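PDB 5GZT: chitinase from Paenibacillus sp. FPU-7, which probably cleaves chitin and chitodextrins at random internal beta-1,4 linkages between N-acetylglucosamine units. Local coordinates for residues G647-V652 with N747-A752; S604-A609 with V743-M748; E610-N615 with S640-K645; D691-G696 with V737-A742. All coordinates share one frame; numbering follows the deposited sequence.

Contact 1 (G647-V652 with N747-A752)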
loop_
_atom_site.group_PDB
_atom_site.type_symbol
_atom_site.label_atom_id
_atom_site.label_comp_id
_atom_site.label_asym_id
_atom_site.label_seq_id
_atom_site.Cartn_x
_atom_site.Cartn_y
_atom_site.Cartn_z
ATOM N N GLY B 647 4.471 -20.267 6.541
ATOM C CA GLY B 647 4.800 -21.680 6.385
ATOM C C GLY B 647 5.227 -22.197 5.020
ATOM O O GLY B 647 5.708 -23.326 4.973
ATOM N N THR B 648 5.034 -21.430 3.924
ATOM C CA THR B 648 5.624 -21.817 2.608
ATOM C C THR B 648 6.600 -20.754 2.077
ATOM O O THR B 648 6.183 -19.657 1.680
ATOM C CB THR B 648 4.585 -22.121 1.523
ATOM O OG1 THR B 648 3.447 -22.758 2.126
ATOM C CG2 THR B 648 5.226 -23.014 0.408
ATOM N N PRO B 649 7.890 -21.072 2.095
ATOM C CA PRO B 649 8.823 -20.116 1.527
ATOM C C PRO B 649 8.626 -19.984 -0.007
ATOM O O PRO B 649 8.118 -20.929 -0.682
ATOM C CB PRO B 649 10.195 -20.669 1.904
ATOM C CG PRO B 649 9.943 -21.823 2.830
ATOM C CD PRO B 649 8.568 -22.313 2.511
ATOM N N LEU B 650 8.955 -18.791 -0.494
ATOM C CA LEU B 650 8.892 -18.493 -1.895
ATOM C C LEU B 650 9.982 -19.294 -2.609
ATOM O O LEU B 650 11.092 -19.425 -2.131
ATOM C CB LEU B 650 9.050 -16.990 -2.105
ATOM C CG LEU B 650 7.978 -16.106 -1.470
ATOM C CD1 LEU B 650 8.327 -14.604 -1.438
ATOM C CD2 LEU B 650 6.682 -16.334 -2.219
ATOM N N SER B 651 9.612 -19.907 -3.727
ATOM C CA SER B 651 10.512 -20.493 -4.685
ATOM C C SER B 651 11.165 -19.480 -5.640
ATOM O O SER B 651 10.547 -18.588 -6.102
ATOM C CB SER B 651 9.691 -21.457 -5.590
ATOM O OG SER B 651 9.699 -22.695 -4.932
ATOM N N VAL B 652 12.415 -19.681 -5.988
ATOM C CA VAL B 652 13.003 -18.955 -7.087
ATOM C C VAL B 652 12.165 -19.360 -8.335
ATOM O O VAL B 652 11.747 -20.512 -8.443
ATOM C CB VAL B 652 14.462 -19.334 -7.258
ATOM C CG1 VAL B 652 15.074 -18.670 -8.509
ATOM C CG2 VAL B 652 15.342 -18.932 -6.051
ATOM N N ASN B 747 15.505 -16.931 2.445
ATOM C CA ASN B 747 15.033 -18.341 2.686
ATOM C C ASN B 747 14.205 -18.897 1.521
ATOM O O ASN B 747 13.222 -19.583 1.719
ATOM C CB ASN B 747 14.206 -18.425 4.006
ATOM C CG ASN B 747 15.019 -18.039 5.244
ATOM O OD1 ASN B 747 15.947 -18.761 5.680
ATOM N ND2 ASN B 747 14.683 -16.882 5.809
ATOM N N MET B 748 14.651 -18.636 0.303
ATOM C CA MET B 748 13.967 -19.190 -0.861
ATOM C C MET B 748 14.323 -20.644 -1.110
ATOM O O MET B 748 15.282 -21.164 -0.574
ATOM C CB MET B 748 14.306 -18.365 -2.037
ATOM C CG MET B 748 13.920 -16.935 -1.807
ATOM S SD MET B 748 13.974 -15.818 -3.227
ATOM C CE MET B 748 12.543 -16.396 -4.216
ATOM N N THR B 749 13.504 -21.336 -1.883
ATOM C CA THR B 749 13.793 -22.692 -2.266
ATOM C C THR B 749 14.136 -22.762 -3.765
ATOM O O THR B 749 13.905 -21.831 -4.494
ATOM C CB THR B 749 12.608 -23.579 -1.985
ATOM O OG1 THR B 749 11.464 -23.004 -2.600
ATOM C CG2 THR B 749 12.394 -23.670 -0.450
ATOM N N ASP B 750 14.733 -23.862 -4.165
ATOM C CA ASP B 750 15.194 -24.072 -5.564
ATOM C C ASP B 750 14.102 -23.788 -6.571
ATOM O O ASP B 750 12.955 -23.993 -6.303
ATOM C CB ASP B 750 15.635 -25.516 -5.748
ATOM C CG ASP B 750 16.834 -25.880 -4.917
ATOM O OD1 ASP B 750 17.431 -25.043 -4.238
ATOM O OD2 ASP B 750 17.184 -27.045 -4.955
ATOM N N SER B 751 14.441 -23.268 -7.718
ATOM C CA SER B 751 13.431 -23.089 -8.764
ATOM C C SER B 751 13.036 -24.481 -9.287
ATOM O O SER B 751 13.739 -25.452 -9.100
ATOM C CB SER B 751 13.999 -22.290 -10.005
ATOM O OG SER B 751 14.927 -23.151 -10.724
ATOM N N ALA B 752 11.905 -24.533 -9.962
ATOM C CA ALA B 752 11.549 -25.707 -10.707
ATOM C C ALA B 752 12.531 -25.808 -11.839
ATOM O O ALA B 752 13.187 -24.778 -12.191
ATOM C CB ALA B 752 10.105 -25.563 -11.254
HETATM O O HOH W 1 10.166 -22.235 -9.802
#
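Pro649 to Val652 and Asn747 to Ala752 run in broadly the same direction, 52° apart end to end, and their backbones meet in a single beta bridge between Ser651 and Thr749. Two bonds make it: Thr749 N gives its hydrogen to Leu650 O at 3.1 Å, and Val652 N gives its own to Thr749 O at 3.0 Å, nearly straight at the hydrogen (174°). Beside the bridge the two hydroxyls pair, Ser651 OG lying 2.9 Å from Thr749 OG1. Met748 brings its terminal methyl into the contact. Its chi3 of 71° bends the chain so that CE turns back toward Leu650 and Ser651, 3.5 Å from Ser651 O and 4.1 Å from Leu650 CB. The side chains of Val652 and Met748 cross at about a right angle, with Val652 CG2 4.2 Å from Met748 CB. Further on, a CA-H...O contact brings Ser751 CA to 3.1 Å from Val652 O. That same carbonyl accepts from a water, which in turn accepts from Ala752 N and so spans the end of the pairing. Ser751 OG donates to Ala752 O and probably accepts from Val738 N of strand 732-738. This is an isolated beta bridge between two loops: it fastens the connection leaving helix 633-642 to the approach to strand 754-759 of the immunoglobulin-like domain.

Contact 2 (S604-A609 with V743-M748); sequences SAAYKA and VLEANM
Leu744 offers its carbonyl to Tyr607: the phenol OH donates to Leu744 O across 2.6 Å, with the phenol oxygen tilted 16° from the carbonyl plane. Leu744 O lies near the plane of the tyrosine ring, at its edge, and is also 3.5 Å from Tyr607 CE2. Tyr607 CG sits beside its backbone N (chi1 -81°), and from there the ring brings OH up to the loop. The Leu744 side chain packs on Ala603, earlier on the same helix, and on Arg579 and Trp581 of strand 578-582. Next comes Glu745, whose CG rests 3.9 Å from Ala606 CB. Here helix 602-614 of the first family 18 (beta/alpha)8 barrel meets a loop of the immunoglobulin-like domain, and the small alanine is consistent with the close approach, Ala606 CA and Glu745 CA being 7.1 Å apart. The chain of Glu745 bends at chi2 (83°), and its carboxylate finds its partner within its own domain, OE2 being hydrogen-bonded to Thr682 OG1. Glu745 CA sits obliquely to the Tyr607 ring, 4.0 Å from CE2. Ala746 follows with its CB 3.9 Å from Tyr607 OH; its N is nearby too, but the angle is too poor for a bond.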
loop_
_atom_site.group_PDB
_atom_site.type_symbol
_atom_site.label_atom_id
_atom_site.label_comp_id
_atom_site.label_asym_id
_atom_site.label_seq_id
_atom_site.Cartn_x
_atom_site.Cartn_y
_atom_site.Cartn_z
ATOM N N SER B 604 16.250 -5.666 -2.422
ATOM C CA SER B 604 16.067 -4.689 -1.364
ATOM C C SER B 604 14.571 -4.592 -1.038
ATOM O O SER B 604 14.238 -4.500 0.172
ATOM C CB SER B 604 16.701 -3.312 -1.654
ATOM O OG SER B 604 16.002 -2.602 -2.640
ATOM N N ALA B 605 13.684 -4.653 -2.047
ATOM C CA ALA B 605 12.283 -4.707 -1.798
ATOM C C ALA B 605 11.909 -5.928 -0.931
ATOM O O ALA B 605 11.106 -5.761 0.008
ATOM C CB ALA B 605 11.426 -4.638 -3.021
ATOM N N ALA B 606 12.540 -7.074 -1.149
ATOM C CA ALA B 606 12.207 -8.255 -0.332
ATOM C C ALA B 606 12.724 -8.111 1.105
ATOM O O ALA B 606 11.998 -8.384 1.993
ATOM C CB ALA B 606 12.734 -9.536 -0.918
ATOM N N TYR B 607 13.920 -7.573 1.304
ATOM C CA TYR B 607 14.413 -7.320 2.650
ATOM C C TYR B 607 13.593 -6.287 3.422
ATOM O O TYR B 607 13.354 -6.478 4.624
ATOM C CB TYR B 607 15.900 -6.963 2.650
ATOM C CG TYR B 607 16.756 -8.198 2.574
ATOM C CD1 TYR B 607 16.930 -9.005 3.710
ATOM C CD2 TYR B 607 17.238 -8.678 1.354
ATOM C CE1 TYR B 607 17.677 -10.142 3.653
ATOM C CE2 TYR B 607 17.949 -9.854 1.284
ATOM C CZ TYR B 607 18.220 -10.560 2.419
ATOM O OH TYR B 607 18.952 -11.728 2.336
ATOM N N LYS B 608 13.032 -5.340 2.692
ATOM C CA LYS B 608 12.251 -4.287 3.233
ATOM C C LYS B 608 10.874 -4.779 3.644
ATOM O O LYS B 608 10.430 -4.469 4.766
ATOM C CB LYS B 608 12.203 -3.182 2.233
ATOM C CG LYS B 608 11.974 -1.797 2.669
ATOM C CD LYS B 608 13.095 -0.976 1.989
ATOM C CE LYS B 608 12.606 0.219 1.430
ATOM N NZ LYS B 608 13.789 1.070 1.092
ATOM N N ALA B 609 10.239 -5.565 2.794
ATOM C CA ALA B 609 9.036 -6.268 3.128
ATOM C C ALA B 609 9.242 -7.186 4.367
ATOM O O ALA B 609 8.353 -7.237 5.270
ATOM C CB ALA B 609 8.530 -7.100 1.931
ATOM N N VAL B 743 20.719 -16.916 -4.838
ATOM C CA VAL B 743 20.051 -15.613 -4.703
ATOM C C VAL B 743 20.451 -14.934 -3.377
ATOM O O VAL B 743 20.977 -15.557 -2.479
ATOM C CB VAL B 743 18.525 -15.717 -4.781
ATOM C CG1 VAL B 743 18.133 -16.290 -6.167
ATOM C CG2 VAL B 743 17.941 -16.607 -3.672
ATOM N N LEU B 744 20.119 -13.666 -3.309
ATOM C CA LEU B 744 20.440 -12.748 -2.256
ATOM C C LEU B 744 19.420 -12.874 -1.139
ATOM O O LEU B 744 19.740 -12.614 -0.021
ATOM C CB LEU B 744 20.397 -11.283 -2.845
ATOM C CG LEU B 744 21.605 -10.934 -3.727
ATOM C CD1 LEU B 744 21.503 -9.533 -4.362
ATOM C CD2 LEU B 744 22.898 -11.027 -2.998
ATOM N N GLU B 745 18.182 -13.159 -1.478
ATOM C CA GLU B 745 17.146 -13.304 -0.516
ATOM C C GLU B 745 17.460 -14.498 0.368
ATOM O O GLU B 745 18.073 -15.474 -0.067
ATOM C CB GLU B 745 15.792 -13.548 -1.204
ATOM C CG GLU B 745 15.228 -12.340 -1.964
ATOM C CD GLU B 745 15.801 -12.161 -3.397
ATOM O OE1 GLU B 745 16.720 -12.902 -3.768
ATOM O OE2 GLU B 745 15.340 -11.297 -4.155
ATOM N N ALA B 746 16.996 -14.463 1.571
ATOM C CA ALA B 746 17.430 -15.409 2.636
ATOM C C ALA B 746 16.799 -16.788 2.580
ATOM O O ALA B 746 17.504 -17.773 2.734
ATOM C CB ALA B 746 17.145 -14.793 4.024
ATOM N N ASN B 747 15.505 -16.931 2.445
ATOM C CA ASN B 747 15.033 -18.341 2.686
ATOM C C ASN B 747 14.205 -18.897 1.521
ATOM O O ASN B 747 13.222 -19.583 1.719
ATOM C CB ASN B 747 14.206 -18.425 4.006
ATOM C CG ASN B 747 15.019 -18.039 5.244
ATOM O OD1 ASN B 747 15.947 -18.761 5.680
ATOM N ND2 ASN B 747 14.683 -16.882 5.809
ATOM N N MET B 748 14.651 -18.636 0.303
ATOM C CA MET B 748 13.967 -19.190 -0.861
ATOM C C MET B 748 14.323 -20.644 -1.110
ATOM O O MET B 748 15.282 -21.164 -0.574
ATOM C CB MET B 748 14.306 -18.365 -2.037
ATOM C CG MET B 748 13.920 -16.935 -1.807
ATOM S SD MET B 748 13.974 -15.818 -3.227
ATOM C CE MET B 748 12.543 -16.396 -4.216
#

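Contact 3 (E610-N615 with S640-K645); sequences EYIKQN and SRLYAK
Arg641 reaches across to Glu610 with a side chain that can be followed atom by atom. Its CB packs on Ala609 of the neighbouring helix. From CG the chain bends (chi2 -88°), which puts CD 3.3 Å from Glu610 OE2. NE passes between Ala606 and Leu650, CZ follows 3.8 Å from Glu610 OE2, and NH1 then donates to Glu610 OE2 at 2.8 Å in a salt bridge with an N-H...O angle of 156°. The oxygen lies almost in the guanidinium plane, yet it is met from above the carboxylate plane, the two flat groups standing 82° apart. NH2 lies against Glu745 and Met748. In the (beta/alpha)8 barrel of family 18, this joins helix 602-614 to helix 633-642, the helices that come before and after barrel strand 619-623. An alanine at Arg641 would probably leave Glu610 without its guanidinium mate and open a gap between the helices and the loop that bears Met748. The charge network extends to Lys613, whose NZ makes a long salt bridge of 3.9 Å to Glu610 OE1. A water accepts from Lys613 NZ and donates to Arg641 O, so the lysine reaches that carbonyl through the water; its further leg to Glu610 OE2 is unusually short. The aliphatic part of Lys613 slides past Leu642 in the opposite direction, with CG 3.7 Å from Leu642 CD2. On the inner side, where Phe620 of strand 619-623 touches both side chains, Ile612 CG2 comes to 4.0 Å from the same Leu642 CD2.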
loop_
_atom_site.group_PDB
_atom_site.type_symbol
_atom_site.label_atom_id
_atom_site.label_comp_id
_atom_site.label_asym_id
_atom_site.label_seq_id
_atom_site.Cartn_x
_atom_site.Cartn_y
_atom_site.Cartn_z
ATOM N N GLU B 610 10.344 -7.919 4.418
ATOM C CA GLU B 610 10.622 -8.734 5.557
ATOM C C GLU B 610 10.865 -7.882 6.836
ATOM O O GLU B 610 10.440 -8.257 7.929
ATOM C CB GLU B 610 11.699 -9.784 5.292
ATOM C CG GLU B 610 11.419 -10.755 4.141
ATOM C CD GLU B 610 10.128 -11.626 4.293
ATOM O OE1 GLU B 610 9.696 -11.850 5.442
ATOM O OE2 GLU B 610 9.519 -12.085 3.267
ATOM N N TYR B 611 11.461 -6.718 6.729
ATOM C CA TYR B 611 11.596 -5.876 7.889
ATOM C C TYR B 611 10.222 -5.447 8.441
ATOM O O TYR B 611 10.011 -5.460 9.622
ATOM C CB TYR B 611 12.421 -4.667 7.548
ATOM C CG TYR B 611 12.723 -3.750 8.669
ATOM C CD1 TYR B 611 11.847 -2.737 9.026
ATOM C CD2 TYR B 611 13.871 -3.901 9.420
ATOM C CE1 TYR B 611 12.147 -1.887 10.089
ATOM C CE2 TYR B 611 14.196 -3.032 10.422
ATOM C CZ TYR B 611 13.276 -2.064 10.806
ATOM O OH TYR B 611 13.575 -1.183 11.827
ATOM N N ILE B 612 9.328 -5.093 7.545
ATOM C CA ILE B 612 8.011 -4.657 7.860
ATOM C C ILE B 612 7.299 -5.784 8.606
ATOM O O ILE B 612 6.738 -5.562 9.685
ATOM C CB ILE B 612 7.220 -4.314 6.570
ATOM C CG1 ILE B 612 7.639 -2.888 6.035
ATOM C CG2 ILE B 612 5.678 -4.405 6.834
ATOM C CD1 ILE B 612 7.349 -2.747 4.556
ATOM N N LYS B 613 7.314 -6.980 8.053
ATOM C CA LYS B 613 6.644 -8.112 8.716
ATOM C C LYS B 613 7.256 -8.444 10.053
ATOM O O LYS B 613 6.480 -8.702 11.015
ATOM C CB LYS B 613 6.632 -9.347 7.853
ATOM C CG LYS B 613 5.971 -9.073 6.524
ATOM C CD LYS B 613 5.407 -10.293 5.838
ATOM C CE LYS B 613 6.467 -11.230 5.367
ATOM N NZ LYS B 613 5.832 -12.585 5.193
ATOM N N GLN B 614 8.594 -8.425 10.122
ATOM C CA GLN B 614 9.337 -8.721 11.346
ATOM C C GLN B 614 9.013 -7.721 12.443
ATOM O O GLN B 614 9.044 -8.111 13.608
ATOM C CB GLN B 614 10.885 -8.757 11.174
ATOM C CG GLN B 614 11.352 -9.990 10.368
ATOM C CD GLN B 614 12.845 -9.984 9.961
ATOM O OE1 GLN B 614 13.285 -10.759 9.060
ATOM N NE2 GLN B 614 13.626 -9.118 10.603
ATOM N N ASN B 615 8.813 -6.447 12.124
ATOM C CA ASN B 615 8.504 -5.455 13.174
ATOM C C ASN B 615 7.035 -5.103 13.307
ATOM O O ASN B 615 6.712 -4.101 13.912
ATOM C CB ASN B 615 9.323 -4.258 12.961
ATOM C CG ASN B 615 10.744 -4.563 13.107
ATOM O OD1 ASN B 615 11.218 -4.587 14.213
ATOM N ND2 ASN B 615 11.451 -4.857 11.999
ATOM N N SER B 640 4.059 -9.771 -3.543
ATOM C CA SER B 640 4.334 -11.196 -3.264
ATOM C C SER B 640 4.854 -11.422 -1.863
ATOM O O SER B 640 4.580 -12.449 -1.250
ATOM C CB SER B 640 5.369 -11.820 -4.211
ATOM O OG SER B 640 4.821 -11.845 -5.463
ATOM N N ARG B 641 5.689 -10.507 -1.422
ATOM C CA ARG B 641 6.346 -10.647 -0.120
ATOM C C ARG B 641 5.409 -10.415 1.008
ATOM O O ARG B 641 5.413 -11.184 1.973
ATOM C CB ARG B 641 7.495 -9.687 -0.025
ATOM C CG ARG B 641 8.650 -10.208 -0.820
ATOM C CD ARG B 641 9.442 -11.116 0.132
ATOM N NE ARG B 641 10.354 -11.950 -0.613
ATOM C CZ ARG B 641 11.135 -12.860 -0.070
ATOM N NH1 ARG B 641 11.167 -13.024 1.248
ATOM N NH2 ARG B 641 11.893 -13.593 -0.862
ATOM N N LEU B 642 4.575 -9.389 0.908
ATOM C CA LEU B 642 3.676 -9.107 1.990
ATOM C C LEU B 642 2.490 -9.983 2.015
ATOM O O LEU B 642 1.874 -10.069 3.038
ATOM C CB LEU B 642 3.177 -7.672 1.997
ATOM C CG LEU B 642 4.143 -6.598 2.440
ATOM C CD1 LEU B 642 3.351 -5.306 2.456
ATOM C CD2 LEU B 642 4.773 -6.826 3.796
ATOM N N TYR B 643 2.149 -10.617 0.902
ATOM C CA TYR B 643 1.038 -11.514 0.860
ATOM C C TYR B 643 1.436 -13.005 0.808
ATOM O O TYR B 643 0.582 -13.847 0.521
ATOM C CB TYR B 643 0.049 -11.045 -0.255
ATOM C CG TYR B 643 -0.669 -9.817 0.242
ATOM C CD1 TYR B 643 -0.079 -8.585 0.192
ATOM C CD2 TYR B 643 -1.917 -9.919 0.873
ATOM C CE1 TYR B 643 -0.686 -7.467 0.715
ATOM C CE2 TYR B 643 -2.575 -8.797 1.422
ATOM C CZ TYR B 643 -2.002 -7.564 1.327
ATOM O OH TYR B 643 -2.616 -6.463 1.921
ATOM N N ALA B 644 2.703 -13.334 1.086
ATOM C CA ALA B 644 3.149 -14.707 1.057
ATOM C C ALA B 644 2.492 -15.543 2.200
ATOM O O ALA B 644 2.425 -15.108 3.350
ATOM C CB ALA B 644 4.659 -14.762 1.209
ATOM N N LYS B 645 2.014 -16.736 1.868
ATOM C CA LYS B 645 1.501 -17.689 2.888
ATOM C C LYS B 645 2.580 -18.045 3.935
ATOM O O LYS B 645 3.675 -18.522 3.575
ATOM C CB LYS B 645 0.853 -18.956 2.230
ATOM C CG LYS B 645 1.759 -19.985 1.504
ATOM C CD LYS B 645 2.237 -19.599 0.083
ATOM C CE LYS B 645 3.624 -18.914 0.037
ATOM N NZ LYS B 645 3.769 -17.814 -0.965
HETATM O O HOH W 2 7.256 -13.095 2.793
#

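Contact 4 (D691-G696 with V737-A742); sequences DVTVSG and VVKASA. With FMT (formic acid), chain J.
An antiparallel strand pair of the immunoglobulin-like domain carries this contact, strand 692-695 lying along the end of strand 732-738 with Thr693 opposite Val737 as a hydrogen-bonded pair. Thr693 N donates to Val737 O at 2.9 Å and Val737 N returns a bond to Thr693 O at 2.8 Å. Their side chains lie side by side, pointing the same way, and Thr693 OG1 comes to 3.4 Å from Val737 CB. Val692 and Val738 make the adjacent non-hydrogen-bonded pair, their side chains on the other face of the sheet. Past the end of strand 732-738, Lys739 N still donates to Asp691 O, while Lys739 CD passes Thr693 CG2 and the bent chain goes on to a salt bridge with Asp750. The backbone then enters a short 3-10 turn, 740-742, to which the Asp691 carboxylate adds one bond. Ser741 OG, set between its own backbone N and carbonyl carbon (chi1 71°), donates to Asp691 OD1 at 2.6 Å, on the anti side and 30° out of the carboxylate plane. OD2 is taken by Lys684 NZ and Ser688 N. Asp691 CB packs 3.7 Å from Ala742 CB. An alanine at Asp691 would keep that last contact but would probably leave the Ser741 hydroxyl free to turn and Lys684 without its counter-charge. A formic acid molecule, probably from the crystallisation liquor, is bound by Tyr703 OH and by Val694, whose N donates to the formic acid O1 at 3.0 Å.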
loop_
_atom_site.group_PDB
_atom_site.type_symbol
_atom_site.label_atom_id
_atom_site.label_comp_id
_atom_site.label_asym_id
_atom_site.label_seq_id
_atom_site.Cartn_x
_atom_site.Cartn_y
_atom_site.Cartn_z
ATOM N N ASP B 691 25.613 -23.031 -7.612
ATOM C CA ASP B 691 24.351 -22.363 -7.504
ATOM C C ASP B 691 23.310 -22.720 -8.600
ATOM O O ASP B 691 22.142 -22.320 -8.502
ATOM C CB ASP B 691 24.585 -20.857 -7.585
ATOM C CG ASP B 691 25.413 -20.315 -6.382
ATOM O OD1 ASP B 691 25.364 -20.982 -5.326
ATOM O OD2 ASP B 691 26.026 -19.225 -6.601
ATOM N N VAL B 692 23.736 -23.445 -9.618
ATOM C CA VAL B 692 22.873 -23.832 -10.712
ATOM C C VAL B 692 23.165 -25.296 -11.088
ATOM O O VAL B 692 24.370 -25.654 -11.270
ATOM C CB VAL B 692 23.151 -22.953 -11.956
ATOM C CG1 VAL B 692 22.276 -23.373 -13.136
ATOM C CG2 VAL B 692 22.817 -21.485 -11.673
ATOM N N THR B 693 22.117 -26.095 -11.345
ATOM C CA THR B 693 22.367 -27.428 -11.910
ATOM C C THR B 693 21.738 -27.530 -13.279
ATOM O O THR B 693 20.584 -27.091 -13.486
ATOM C CB THR B 693 21.801 -28.569 -11.037
ATOM O OG1 THR B 693 20.397 -28.533 -11.141
ATOM C CG2 THR B 693 22.154 -28.408 -9.580
ATOM N N VAL B 694 22.462 -28.084 -14.231
ATOM C CA VAL B 694 21.989 -28.205 -15.597
ATOM C C VAL B 694 22.008 -29.709 -15.944
ATOM O O VAL B 694 23.028 -30.334 -15.791
ATOM C CB VAL B 694 22.915 -27.457 -16.573
ATOM C CG1 VAL B 694 22.368 -27.572 -18.033
ATOM C CG2 VAL B 694 23.116 -25.975 -16.075
ATOM N N SER B 695 20.907 -30.256 -16.467
ATOM C CA SER B 695 20.926 -31.638 -16.934
ATOM C C SER B 695 20.471 -31.650 -18.403
ATOM O O SER B 695 19.700 -30.765 -18.859
ATOM C CB SER B 695 19.959 -32.466 -16.125
ATOM O OG SER B 695 18.704 -32.054 -16.503
ATOM N N GLY B 696 20.994 -32.628 -19.128
ATOM C CA GLY B 696 20.593 -32.923 -20.463
ATOM C C GLY B 696 21.653 -32.495 -21.451
ATOM O O GLY B 696 21.474 -32.768 -22.608
ATOM N N VAL B 737 18.137 -25.827 -12.959
ATOM C CA VAL B 737 17.554 -25.476 -11.683
ATOM C C VAL B 737 18.442 -24.369 -11.072
ATOM O O VAL B 737 19.643 -24.526 -11.034
ATOM C CB VAL B 737 17.566 -26.679 -10.721
ATOM C CG1 VAL B 737 17.235 -26.214 -9.318
ATOM C CG2 VAL B 737 16.593 -27.807 -11.227
ATOM N N VAL B 738 17.809 -23.290 -10.615
ATOM C CA VAL B 738 18.482 -22.213 -9.922
ATOM C C VAL B 738 18.335 -22.440 -8.434
ATOM O O VAL B 738 17.218 -22.391 -7.882
ATOM C CB VAL B 738 17.868 -20.852 -10.304
ATOM C CG1 VAL B 738 18.659 -19.703 -9.694
ATOM C CG2 VAL B 738 17.903 -20.680 -11.787
ATOM N N LYS B 739 19.450 -22.716 -7.792
ATOM C CA LYS B 739 19.374 -23.160 -6.395
ATOM C C LYS B 739 19.125 -21.996 -5.486
ATOM O O LYS B 739 19.424 -20.838 -5.855
ATOM C CB LYS B 739 20.670 -23.830 -5.968
ATOM C CG LYS B 739 21.091 -24.958 -6.837
ATOM C CD LYS B 739 20.301 -26.210 -6.650
ATOM C CE LYS B 739 20.752 -26.981 -5.412
ATOM N NZ LYS B 739 19.619 -27.891 -4.997
ATOM N N ALA B 740 18.592 -22.308 -4.283
ATOM C CA ALA B 740 18.411 -21.343 -3.199
ATOM C C ALA B 740 19.718 -20.566 -2.942
ATOM O O ALA B 740 19.693 -19.388 -2.642
ATOM C CB ALA B 740 17.921 -22.021 -1.915
ATOM N N SER B 741 20.837 -21.220 -3.046
ATOM C CA SER B 741 22.137 -20.587 -2.774
ATOM C C SER B 741 22.511 -19.518 -3.813
ATOM O O SER B 741 23.416 -18.735 -3.566
ATOM C CB SER B 741 23.188 -21.650 -2.682
ATOM O OG SER B 741 23.449 -22.197 -3.992
ATOM N N ALA B 742 21.811 -19.465 -4.959
ATOM C CA ALA B 742 22.147 -18.481 -6.027
ATOM C C ALA B 742 21.718 -17.090 -5.716
ATOM O O ALA B 742 22.259 -16.175 -6.303
ATOM C CB ALA B 742 21.516 -18.891 -7.373
HETATM C C FMT J . 25.422 -29.463 -12.777
HETATM O O1 FMT J . 25.356 -28.382 -13.428
HETATM O O2 FMT J . 25.480 -29.561 -11.407
#

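How the contacts relate
The four contacts follow the passage from the first family 18 barrel into the immunoglobulin-like domain. Contact 3 lies within the barrel's closing helices and ends before contact 1 begins. Contact 2 shares helix 602-614 with contact 3, which it encloses along the chain; their centres are about 10 Å apart. Contacts 1 and 2 share Asn747 and Met748. Contact 4, nested inside the loops closed by both, lies on the sheet of the immunoglobulin-like domain, its centre about 26 Å from that of contact 3. Asp750 ties contact 1 to it through Lys739, centres about 13 Å apart. Residues 743-752 thus touch barrel helix, linker and sheet, joining the two domains through more than the covalent connection.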